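Local coordinates for endosialidase (PDB 4HIZ), which cleaves sialic acid polymers internally, hydrolysing alpha-2,8 and alpha-2,9 linkages, as a trimeric endosialidase of bacteriophage phi92, at residues K75-P80 with P514-S519; T283-C288 with G312-R317; S470-G475 with G489-L494. All blocks are in the same frame, centred on the assembly; numbering follows the deposited sequence.

Interaction 1 of 3, residues K75-P80 with P514-S519; sequences KITDTP and PADLYS. With CA (calcium ion), chain B.
Lys75 and Tyr518 face each other as a non-hydrogen-bonded antiparallel pair, their CA atoms 4.3 Å apart, and the touching parts of 75-80 and 514-519 run 154° apart. Ile76 N then gives a nearly straight bond to Leu517 O (2.8 Å), which also takes a weak one from Thr77 N. Past this point a side chain replaces the backbone ladder. Thr77 OG1, set between its own N and carbonyl carbon (chi1 67°), accepts from Leu517 N and donates to the anti lone pair of Asp516 OD1 at 2.7 Å; a hydroxyl suits a place that needs both roles. Thr79 N reaches the same OD1 on its syn side, 31° out of the carboxylate plane. With OD1 held by these donors and by Asn83, Asp516 OD2 binds the calcium ion at 2.7 Å; Thr79 O and Ala515 O also bind it, with the carbonyl oxygens of Phe81 and His513 completing the site. The extended Lys75 chain slants across Tyr518, CG 3.6 Å from CE2, and its NZ reaches Asp516 OD2 through a water. Branched Ile76 packs CG1 against Leu517 CB and CG2 against Ser519 CB. Strand 516-523 lies between 71-75 and 483-490 in a four-stranded antiparallel sheet; strand 96-104 covers Ile76 and Leu517, while Lys75 pairs with a strand of the second subunit, carrying the sheet across the interface.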
loop_
_atom_site.group_PDB
_atom_site.type_symbol
_atom_site.label_atom_id
_atom_site.label_comp_id
_atom_site.label_asym_id
_atom_site.label_seq_id
_atom_site.Cartn_x
_atom_site.Cartn_y
_atom_site.Cartn_z
ATOM N N LYS A 75 1.237 14.799 7.087
ATOM C CA LYS A 75 1.613 14.614 5.669
ATOM C C LYS A 75 0.428 14.003 4.932
ATOM O O LYS A 75 -0.162 13.039 5.439
ATOM C CB LYS A 75 2.833 13.667 5.577
ATOM C CG LYS A 75 3.371 13.556 4.155
ATOM C CD LYS A 75 4.732 12.817 4.150
ATOM C CE LYS A 75 5.329 12.862 2.725
ATOM N NZ LYS A 75 6.716 12.232 2.754
ATOM N N ILE A 76 0.037 14.548 3.782
ATOM C CA ILE A 76 -1.237 14.120 3.146
ATOM C C ILE A 76 -1.089 13.516 1.744
ATOM O O ILE A 76 -2.045 12.956 1.235
ATOM C CB ILE A 76 -2.296 15.257 3.117
ATOM C CG1 ILE A 76 -1.964 16.309 2.024
ATOM C CG2 ILE A 76 -2.402 15.907 4.529
ATOM C CD1 ILE A 76 -3.147 17.334 1.855
ATOM N N THR A 77 0.078 13.679 1.094
ATOM C CA THR A 77 0.373 12.867 -0.081
ATOM C C THR A 77 1.689 12.150 0.115
ATOM O O THR A 77 2.565 12.618 0.873
ATOM C CB THR A 77 0.453 13.654 -1.448
ATOM O OG1 THR A 77 1.581 14.552 -1.462
ATOM C CG2 THR A 77 -0.801 14.460 -1.647
ATOM N N ASP A 78 1.808 11.020 -0.567
ATOM C CA ASP A 78 3.098 10.310 -0.538
ATOM C C ASP A 78 3.211 9.497 -1.796
ATOM O O ASP A 78 3.119 8.268 -1.780
ATOM C CB ASP A 78 3.210 9.463 0.732
ATOM C CG ASP A 78 4.597 8.864 0.923
ATOM O OD1 ASP A 78 5.574 9.312 0.252
ATOM O OD2 ASP A 78 4.696 7.972 1.798
ATOM N N THR A 79 3.489 10.182 -2.913
ATOM C CA THR A 79 3.642 9.496 -4.196
ATOM C C THR A 79 4.924 10.008 -4.848
ATOM O O THR A 79 5.459 11.058 -4.443
ATOM C CB THR A 79 2.411 9.717 -5.155
ATOM O OG1 THR A 79 2.760 10.671 -6.173
ATOM C CG2 THR A 79 1.140 10.182 -4.408
ATOM N N PRO A 80 5.436 9.271 -5.844
ATOM C CA PRO A 80 6.752 9.673 -6.393
ATOM C C PRO A 80 6.629 10.758 -7.451
ATOM O O PRO A 80 7.650 11.223 -7.968
ATOM C CB PRO A 80 7.278 8.381 -7.032
ATOM C CG PRO A 80 6.014 7.657 -7.451
ATOM C CD PRO A 80 4.950 7.999 -6.418
ATOM N N PRO A 514 10.688 14.451 -4.349
ATOM C CA PRO A 514 10.442 14.549 -2.898
ATOM C C PRO A 514 9.316 15.515 -2.567
ATOM O O PRO A 514 8.971 15.638 -1.392
ATOM C CB PRO A 514 11.771 15.118 -2.347
ATOM C CG PRO A 514 12.357 15.892 -3.514
ATOM C CD PRO A 514 11.971 15.066 -4.745
ATOM N N ALA A 515 8.776 16.224 -3.567
ATOM C CA ALA A 515 7.679 17.157 -3.285
ATOM C C ALA A 515 6.364 16.436 -2.981
ATOM O O ALA A 515 5.911 15.613 -3.777
ATOM C CB ALA A 515 7.482 18.073 -4.513
ATOM N N ASP A 516 5.786 16.746 -1.820
ATOM C CA ASP A 516 4.496 16.187 -1.376
ATOM C C ASP A 516 3.769 17.233 -0.529
ATOM O O ASP A 516 4.334 18.281 -0.214
ATOM C CB ASP A 516 4.702 14.854 -0.589
ATOM C CG ASP A 516 4.845 13.675 -1.525
ATOM O OD1 ASP A 516 3.865 13.336 -2.240
ATOM O OD2 ASP A 516 5.957 13.103 -1.591
ATOM N N LEU A 517 2.523 16.949 -0.148
ATOM C CA LEU A 517 1.698 17.945 0.550
ATOM C C LEU A 517 1.525 17.621 2.027
ATOM O O LEU A 517 1.558 16.439 2.418
ATOM C CB LEU A 517 0.294 18.034 -0.102
ATOM C CG LEU A 517 0.317 18.281 -1.598
ATOM C CD1 LEU A 517 -1.132 18.308 -2.108
ATOM C CD2 LEU A 517 1.012 19.628 -1.932
ATOM N N TYR A 518 1.337 18.670 2.810
ATOM C CA TYR A 518 1.129 18.612 4.254
ATOM C C TYR A 518 -0.064 19.482 4.614
ATOM O O TYR A 518 -0.397 20.428 3.885
ATOM C CB TYR A 518 2.373 19.144 5.002
ATOM C CG TYR A 518 3.598 18.268 4.749
ATOM C CD1 TYR A 518 4.342 18.397 3.560
ATOM C CD2 TYR A 518 3.967 17.296 5.680
ATOM C CE1 TYR A 518 5.441 17.575 3.308
ATOM C CE2 TYR A 518 5.096 16.475 5.451
ATOM C CZ TYR A 518 5.791 16.596 4.264
ATOM O OH TYR A 518 6.881 15.786 3.993
ATOM N N SER A 519 -0.700 19.159 5.746
ATOM C CA SER A 519 -1.805 19.971 6.261
ATOM C C SER A 519 -1.536 20.349 7.714
ATOM O O SER A 519 -1.321 19.457 8.566
ATOM C CB SER A 519 -3.079 19.148 6.170
ATOM O OG SER A 519 -4.151 19.799 6.849
HETATM CA CA CA B . 6.515 13.191 -4.209
HETATM O O HOH W 1 7.891 13.149 0.323
#

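Interaction 2 of 3, residues T283-C288 with G312-R317; sequences TNADLC and GDISPR
Ile314 projects its branched side chain into the bend formed by Thr283, Ala285 and Cys288, and both branches touch Thr283. CG2, anti to the backbone N, lies 3.5 Å from Thr283 O and 3.8 Å from Ala285 CB. CG1 turns instead toward Cys288 SG (4.0 Å), while CD1 reaches on to Thr283 CA at 3.8 Å. A beta-branched residue suits this place, because two arms leaving one carbon can spread along the bend, one to the Ala285 side and one to the Cys288 side.

The reverse fit is made by Ala285. Its methyl, a small bump, enters the notch between Ile314 and Pro316, 3.7 Å from Pro316 CD and 3.5 Å from Pro316 O. The peptide bond before Pro316 is cis, and both CD and the carbonyl oxygen of this residue lie against the methyl. At the other end Cys288 SG, anti to its backbone N (chi1 -171°), lies against Asp313 CB as well as Ile314, whereas the carboxylate of Asp313 is bonded to Thr290.

The bend on the 283-288 side is held from within. Asn284 OD1 accepts from Asp286 N at 2.9 Å, and Asn284 O takes the N-H groups of both Leu287 and Cys288. Tyr281 also packs on Ile314 and Asp313. Apolar fit between two surface loops, one containing an Asx turn and leading toward strand 291-297, the other joining 304-311 to 318-324, is what this contact adds to a four-stranded antiparallel blade of the catalytic beta-propeller.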
loop_
_atom_site.group_PDB
_atom_site.type_symbol
_atom_site.label_atom_id
_atom_site.label_comp_id
_atom_site.label_asym_id
_atom_site.label_seq_id
_atom_site.Cartn_x
_atom_site.Cartn_y
_atom_site.Cartn_z
ATOM N N THR A 283 2.447 40.428 -25.169
ATOM C CA THR A 283 3.432 41.469 -24.924
ATOM C C THR A 283 2.778 42.814 -24.582
ATOM O O THR A 283 3.467 43.768 -24.220
ATOM C CB THR A 283 4.407 41.622 -26.101
ATOM O OG1 THR A 283 3.655 41.799 -27.299
ATOM C CG2 THR A 283 5.265 40.352 -26.221
ATOM N N ASN A 284 1.446 42.865 -24.673
ATOM C CA ASN A 284 0.659 44.004 -24.197
ATOM C C ASN A 284 0.452 43.880 -22.703
ATOM O O ASN A 284 -0.292 42.989 -22.279
ATOM C CB ASN A 284 -0.696 43.976 -24.882
ATOM C CG ASN A 284 -1.560 45.193 -24.556
ATOM O OD1 ASN A 284 -1.380 45.841 -23.532
ATOM N ND2 ASN A 284 -2.529 45.491 -25.429
ATOM N N ALA A 285 1.074 44.759 -21.913
ATOM C CA ALA A 285 1.005 44.679 -20.450
ATOM C C ALA A 285 -0.435 44.724 -19.909
ATOM O O ALA A 285 -0.711 44.252 -18.802
ATOM C CB ALA A 285 1.844 45.792 -19.805
ATOM N N ASP A 286 -1.346 45.317 -20.671
ATOM C CA ASP A 286 -2.715 45.433 -20.221
ATOM C C ASP A 286 -3.566 44.212 -20.541
ATOM O O ASP A 286 -4.712 44.110 -20.065
ATOM C CB ASP A 286 -3.369 46.684 -20.841
ATOM C CG ASP A 286 -2.853 47.974 -20.244
ATOM O OD1 ASP A 286 -2.580 48.033 -19.039
ATOM O OD2 ASP A 286 -2.784 48.978 -20.986
ATOM N N LEU A 287 -3.044 43.302 -21.360
ATOM C CA LEU A 287 -3.762 42.057 -21.625
ATOM C C LEU A 287 -3.065 40.878 -20.989
ATOM O O LEU A 287 -3.735 39.891 -20.637
ATOM C CB LEU A 287 -3.836 41.794 -23.123
ATOM C CG LEU A 287 -4.652 42.826 -23.877
ATOM C CD1 LEU A 287 -4.629 42.507 -25.376
ATOM C CD2 LEU A 287 -6.056 42.806 -23.324
ATOM N N CYS A 288 -1.740 40.936 -20.893
ATOM C CA CYS A 288 -0.947 39.758 -20.451
ATOM C C CYS A 288 -1.461 39.171 -19.125
ATOM O O CYS A 288 -1.696 39.896 -18.150
ATOM C CB CYS A 288 0.565 40.123 -20.309
ATOM S SG CYS A 288 1.633 38.678 -20.014
ATOM N N GLY A 312 3.219 39.253 -14.534
ATOM C CA GLY A 312 4.576 39.470 -14.046
ATOM C C GLY A 312 5.620 39.343 -15.144
ATOM O O GLY A 312 6.818 39.234 -14.854
ATOM N N ASP A 313 5.166 39.375 -16.403
ATOM C CA ASP A 313 6.020 39.125 -17.569
ATOM C C ASP A 313 6.407 40.416 -18.279
ATOM O O ASP A 313 7.529 40.546 -18.788
ATOM C CB ASP A 313 5.318 38.209 -18.587
ATOM C CG ASP A 313 5.366 36.730 -18.187
ATOM O OD1 ASP A 313 6.452 36.121 -18.312
ATOM O OD2 ASP A 313 4.326 36.157 -17.763
ATOM N N ILE A 314 5.471 41.360 -18.318
ATOM C CA ILE A 314 5.687 42.615 -19.063
ATOM C C ILE A 314 5.579 43.805 -18.107
ATOM O O ILE A 314 4.590 43.939 -17.406
ATOM C CB ILE A 314 4.589 42.810 -20.136
ATOM C CG1 ILE A 314 4.340 41.527 -20.948
ATOM C CG2 ILE A 314 4.918 44.014 -21.040
ATOM C CD1 ILE A 314 5.543 41.014 -21.744
ATOM N N SER A 315 6.588 44.666 -18.041
ATOM C CA SER A 315 6.424 45.888 -17.264
ATOM C C SER A 315 5.563 46.829 -18.098
ATOM O O SER A 315 5.758 46.920 -19.291
ATOM C CB SER A 315 7.756 46.579 -16.982
ATOM O OG SER A 315 8.489 45.840 -16.039
ATOM N N PRO A 316 4.630 47.544 -17.468
ATOM C CA PRO A 316 4.312 47.583 -16.033
ATOM C C PRO A 316 3.475 46.374 -15.618
ATOM O O PRO A 316 2.597 45.950 -16.362
ATOM C CB PRO A 316 3.506 48.884 -15.896
ATOM C CG PRO A 316 2.828 49.022 -17.239
ATOM C CD PRO A 316 3.834 48.510 -18.248
ATOM N N ARG A 317 3.768 45.820 -14.443
ATOM C CA ARG A 317 2.957 44.705 -13.932
ATOM C C ARG A 317 1.519 45.142 -13.680
ATOM O O ARG A 317 1.249 46.327 -13.420
ATOM C CB ARG A 317 3.530 44.184 -12.614
ATOM C CG ARG A 317 4.867 43.492 -12.771
ATOM C CD ARG A 317 5.170 42.587 -11.598
ATOM N NE ARG A 317 6.486 42.027 -11.819
ATOM C CZ ARG A 317 6.930 40.944 -11.241
ATOM N NH1 ARG A 317 6.142 40.296 -10.391
ATOM N NH2 ARG A 317 8.156 40.515 -11.522
#

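Interaction 3 of 3, residues S470-G475 with G489-L494; sequences SACGVG and GGEDFL
Gly473 and Gly489 form a hydrogen-bonded antiparallel pair: Gly489 N donates to Gly473 O at 2.8 Å, in the carbonyl plane on a lone pair, and Gly473 N donates back to Gly489 O from above its carbonyl plane. The chains lie close here: Gly489 CA approaches Ala471 O and Cys472 CA approaches Gly489 O (3.3 Å), both as CA-H...O contacts. Glycine suits position 489 because a CB would run into Ala471 O, and Gly473 has backbone angles that would jam a side chain against the preceding carbonyl. Beyond the pair Glu491 takes over. Its chi2 (-176°) sets CD anti, extending the chain, and OE2 of the carboxylate lies 2.8 Å from Ala471 N, whose N-H meets the anti side, 28° out of the carboxylate plane. The other oxygen, OE1, accepts from Gln464 N, which ties both ends of the buried carboxylate to backbone amides. Cys472 SG packs on Gly490 CA (4.0 Å), while Ser470 OG, which also bonds to Arg415 O, accepts from Cys472 N. This ST turn leads into the open end of a beta hairpin whose strand 473-480 forms one edge of the four-stranded antiparallel propeller sheet, with 483-490 next to it.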
loop_
_atom_site.group_PDB
_atom_site.type_symbol
_atom_site.label_atom_id
_atom_site.label_comp_id
_atom_site.label_asym_id
_atom_site.label_seq_id
_atom_site.Cartn_x
_atom_site.Cartn_y
_atom_site.Cartn_z
ATOM N N SER A 470 12.120 24.823 -5.410
ATOM C CA SER A 470 11.543 24.344 -4.154
ATOM C C SER A 470 10.035 24.259 -4.234
ATOM O O SER A 470 9.366 25.174 -4.739
ATOM C CB SER A 470 11.933 25.290 -3.018
ATOM O OG SER A 470 11.336 24.870 -1.796
ATOM N N ALA A 471 9.486 23.159 -3.701
ATOM C CA ALA A 471 8.025 23.004 -3.610
ATOM C C ALA A 471 7.474 23.494 -2.270
ATOM O O ALA A 471 6.260 23.404 -2.022
ATOM C CB ALA A 471 7.659 21.560 -3.827
ATOM N N CYS A 472 8.344 23.999 -1.392
ATOM C CA CYS A 472 7.901 24.329 -0.036
ATOM C C CYS A 472 6.961 25.509 -0.064
ATOM O O CYS A 472 7.241 26.495 -0.710
ATOM C CB CYS A 472 9.108 24.607 0.892
ATOM S SG CYS A 472 10.113 23.131 1.153
ATOM N N GLY A 473 5.831 25.389 0.616
ATOM C CA GLY A 473 4.826 26.447 0.636
ATOM C C GLY A 473 3.849 26.319 -0.511
ATOM O O GLY A 473 3.178 25.261 -0.671
ATOM N N VAL A 474 3.736 27.425 -1.287
ATOM C CA VAL A 474 2.824 27.524 -2.427
ATOM C C VAL A 474 1.461 26.875 -2.086
ATOM O O VAL A 474 0.946 26.031 -2.823
ATOM C CB VAL A 474 3.440 26.995 -3.771
ATOM C CG1 VAL A 474 4.560 27.982 -4.265
ATOM C CG2 VAL A 474 3.990 25.535 -3.688
ATOM N N GLY A 475 0.906 27.322 -0.962
ATOM C CA GLY A 475 -0.200 26.616 -0.305
ATOM C C GLY A 475 -1.541 27.343 -0.370
ATOM O O GLY A 475 -1.765 28.254 -1.177
ATOM N N GLY A 489 3.120 22.738 0.535
ATOM C CA GLY A 489 4.184 21.803 0.142
ATOM C C GLY A 489 5.377 21.725 1.071
ATOM O O GLY A 489 5.714 22.676 1.777
ATOM N N GLY A 490 5.981 20.533 1.091
ATOM C CA GLY A 490 7.305 20.350 1.700
ATOM C C GLY A 490 8.036 19.226 0.990
ATOM O O GLY A 490 7.393 18.437 0.280
ATOM N N GLU A 491 9.366 19.149 1.155
ATOM C CA GLU A 491 10.129 18.069 0.529
ATOM C C GLU A 491 10.658 17.132 1.593
ATOM O O GLU A 491 10.146 17.116 2.733
ATOM C CB GLU A 491 11.281 18.647 -0.339
ATOM C CG GLU A 491 10.662 19.712 -1.302
ATOM C CD GLU A 491 11.679 20.295 -2.291
ATOM O OE1 GLU A 491 12.910 20.045 -2.159
ATOM O OE2 GLU A 491 11.207 20.992 -3.217
ATOM N N ASP A 492 11.649 16.329 1.197
ATOM C CA ASP A 492 12.350 15.401 2.118
ATOM C C ASP A 492 13.761 15.346 1.559
ATOM O O ASP A 492 14.022 15.955 0.506
ATOM C CB ASP A 492 11.638 14.010 2.222
ATOM C CG ASP A 492 11.636 13.203 0.904
ATOM O OD1 ASP A 492 12.657 13.138 0.206
ATOM O OD2 ASP A 492 10.604 12.583 0.550
ATOM N N PHE A 493 14.687 14.673 2.236
ATOM C CA PHE A 493 16.083 14.740 1.759
ATOM C C PHE A 493 16.434 13.760 0.641
ATOM O O PHE A 493 17.563 13.756 0.159
ATOM C CB PHE A 493 17.040 14.565 2.956
ATOM C CG PHE A 493 17.048 15.755 3.905
ATOM C CD1 PHE A 493 17.475 17.025 3.459
ATOM C CD2 PHE A 493 16.662 15.593 5.244
ATOM C CE1 PHE A 493 17.471 18.112 4.335
ATOM C CE2 PHE A 493 16.655 16.652 6.120
ATOM C CZ PHE A 493 17.067 17.922 5.668
ATOM N N LEU A 494 15.487 12.955 0.179
ATOM C CA LEU A 494 15.776 11.984 -0.894
ATOM C C LEU A 494 15.811 12.673 -2.251
ATOM O O LEU A 494 14.818 13.253 -2.724
ATOM C CB LEU A 494 14.731 10.863 -0.921
ATOM C CG LEU A 494 14.611 10.133 0.423
ATOM C CD1 LEU A 494 13.485 9.100 0.388
ATOM C CD2 LEU A 494 15.913 9.460 0.792
#

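All three contacts lie in the catalytic beta-propeller range. Interactions 1 and 3 are neighbours, with centres 8 Å apart, and share one antiparallel sheet in the order 71-75, 516-523, 483-490, 473-480; Asp516 O probably bonds to Gly490 N, and Ala515 CB packs on Ala471 CB. Interaction 2 lies in loops bordering the sheet of strands 291-297, 304-311, 318-324 and 335-338, its centre about 34 Å from that of interaction 1 and 29 Å from that of interaction 3. Along the chain interaction 1 spans the other two, interaction 2 coming before interaction 3. Joining an early strand to late ones in a single sheet is consistent with the way beta-propellers close their ring, here beside a calcium site and the second subunit.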